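Local coordinates for protein anthranilate synthase component I (Streptococcus pneumoniae serotype 4, PDB 5KCK) that belongs to the chorismate-binding enzyme family, as the first component of a two-component enzyme, at residues D202-G207 with A425-D430. Numbering follows the deposited sequence.
Sequences DLIRNG and AGIVYD
Ile204 and Arg205, in the last turn of helix 190-205, meet Ile427, Val428 and Tyr429 where strand 418-427, part of an antiparallel sheet in the chorismate-binding enzyme region, gives way to a loop. A Schellman motif closes the helix just beyond: Gly207 N bonds to Ile204 O at 3.1 Å and Asp208 N to Leu203 O, with Gly207 at positive phi as the C-prime residue.

Along the strand end, Ile427 is reached first. Its backbone pairs with Cys212 of strand 211-221, and its side chain starts toward the helix but its end leads away, touching Leu214 of the same strand and Glu436 of helix 433-446. What it offers Ile204 is chiefly its carbonyl: CD1 of Ile204 lies 3.3 Å from Ile427 O. The side chains themselves graze at 4.4 Å, CD1 of Ile204 to CG2 of Ile427. The same methyl lies 3.9 Å from Val428 CA, so it rests on main chain more than on side chain. The CB of Val428 points away from the helix, and its side chain touches Gln211, while its N is hydrogen-bonded to Ser431 OG.

At Tyr429 the second branch of Ile204 takes over. CG2, anti to the backbone N (CG1 at chi1 -67°), touches Tyr429 CB at 3.9 Å, and the two side chains cross at about a right angle. The phenol ring heads away from the helix, one face lying over Asp430 OD1.

Arg205 completes the contact from the exposed flank. The bend at chi2 (-105°) sets CD, and farther out the guanidinium has Tyr429 O over one face. This is a polar approach rather than a hydrogen bond: although Arg205 NE comes within 3.0 Å of Tyr429 O, the oxygen sits 2.9 Å above the guanidinium plane, over its centre.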
# COMPACT_ATOMS: atom_id res chain seq x y z
N ASP A 202 -26.29 37.48 -12.12
CA ASP A 202 -26.89 38.46 -13.01
C ASP A 202 -25.94 38.84 -14.14
O ASP A 202 -26.39 39.04 -15.28
CB ASP A 202 -27.31 39.70 -12.23
CG ASP A 202 -28.53 39.46 -11.37
OD1 ASP A 202 -29.19 38.41 -11.56
OD2 ASP A 202 -28.84 40.32 -10.51
N LEU A 203 -24.65 38.98 -13.85
CA LEU A 203 -23.68 39.27 -14.90
C LEU A 203 -23.68 38.18 -15.96
O LEU A 203 -23.68 38.47 -17.16
CB LEU A 203 -22.28 39.42 -14.31
CG LEU A 203 -22.01 40.67 -13.47
CD1 LEU A 203 -20.74 40.48 -12.67
CD2 LEU A 203 -21.91 41.88 -14.37
N ILE A 204 -23.71 36.92 -15.52
CA ILE A 204 -23.75 35.79 -16.44
C ILE A 204 -25.01 35.85 -17.31
O ILE A 204 -24.95 35.60 -18.52
CB ILE A 204 -23.64 34.47 -15.65
CG1 ILE A 204 -22.26 34.36 -15.01
CG2 ILE A 204 -23.92 33.26 -16.53
CD1 ILE A 204 -22.12 33.23 -14.01
N ARG A 205 -26.15 36.20 -16.71
CA ARG A 205 -27.38 36.33 -17.49
C ARG A 205 -27.28 37.45 -18.53
O ARG A 205 -27.80 37.32 -19.64
CB ARG A 205 -28.58 36.60 -16.57
CG ARG A 205 -28.62 35.74 -15.32
CD ARG A 205 -29.65 34.64 -15.39
NE ARG A 205 -30.13 34.29 -14.06
CZ ARG A 205 -31.16 33.49 -13.81
NH1 ARG A 205 -31.84 32.95 -14.81
NH2 ARG A 205 -31.52 33.24 -12.56
N ASN A 206 -26.60 38.54 -18.18
CA ASN A 206 -26.41 39.69 -19.06
C ASN A 206 -25.30 39.47 -20.09
O ASN A 206 -24.93 40.42 -20.80
CB ASN A 206 -26.12 40.94 -18.22
CG ASN A 206 -26.54 42.23 -18.92
OD1 ASN A 206 -27.49 42.25 -19.70
ND2 ASN A 206 -25.82 43.31 -18.63
N GLY A 207 -24.77 38.25 -20.20
CA GLY A 207 -23.76 37.94 -21.19
C GLY A 207 -22.33 38.27 -20.80
O GLY A 207 -21.44 38.15 -21.64
N ALA A 425 -17.20 27.97 -5.35
CA ALA A 425 -18.29 27.33 -6.06
C ALA A 425 -18.43 27.96 -7.43
O ALA A 425 -18.34 29.18 -7.57
CB ALA A 425 -19.61 27.43 -5.29
N GLY A 426 -18.63 27.13 -8.44
CA GLY A 426 -18.84 27.62 -9.79
C GLY A 426 -20.23 28.18 -9.96
O GLY A 426 -21.22 27.44 -9.97
N ILE A 427 -20.33 29.50 -10.09
CA ILE A 427 -21.62 30.15 -10.30
C ILE A 427 -21.94 30.12 -11.78
O ILE A 427 -21.10 30.46 -12.63
CB ILE A 427 -21.59 31.59 -9.77
CG1 ILE A 427 -21.03 31.63 -8.34
CG2 ILE A 427 -22.99 32.21 -9.86
CD1 ILE A 427 -21.69 30.64 -7.39
N VAL A 428 -23.16 29.70 -12.10
CA VAL A 428 -23.65 29.67 -13.48
C VAL A 428 -24.99 30.38 -13.53
O VAL A 428 -25.44 30.97 -12.54
CB VAL A 428 -23.75 28.24 -14.02
CG1 VAL A 428 -22.38 27.71 -14.36
CG2 VAL A 428 -24.44 27.33 -13.01
N TYR A 429 -25.65 30.33 -14.69
CA TYR A 429 -26.82 31.18 -14.91
C TYR A 429 -28.00 30.76 -14.04
O TYR A 429 -28.82 31.62 -13.68
CB TYR A 429 -27.19 31.17 -16.39
CG TYR A 429 -27.89 29.92 -16.87
CD1 TYR A 429 -27.16 28.83 -17.34
CD2 TYR A 429 -29.28 29.83 -16.88
CE1 TYR A 429 -27.79 27.69 -17.79
CE2 TYR A 429 -29.92 28.69 -17.33
CZ TYR A 429 -29.17 27.62 -17.78
OH TYR A 429 -29.82 26.49 -18.23
N ASP A 430 -28.12 29.48 -13.70
CA ASP A 430 -29.22 28.99 -12.88
C ASP A 430 -28.77 28.60 -11.47
O ASP A 430 -29.33 27.69 -10.86
CB ASP A 430 -29.92 27.81 -13.56
CG ASP A 430 -28.98 26.64 -13.84
OD1 ASP A 430 -27.75 26.86 -13.92
OD2 ASP A 430 -29.49 25.51 -14.00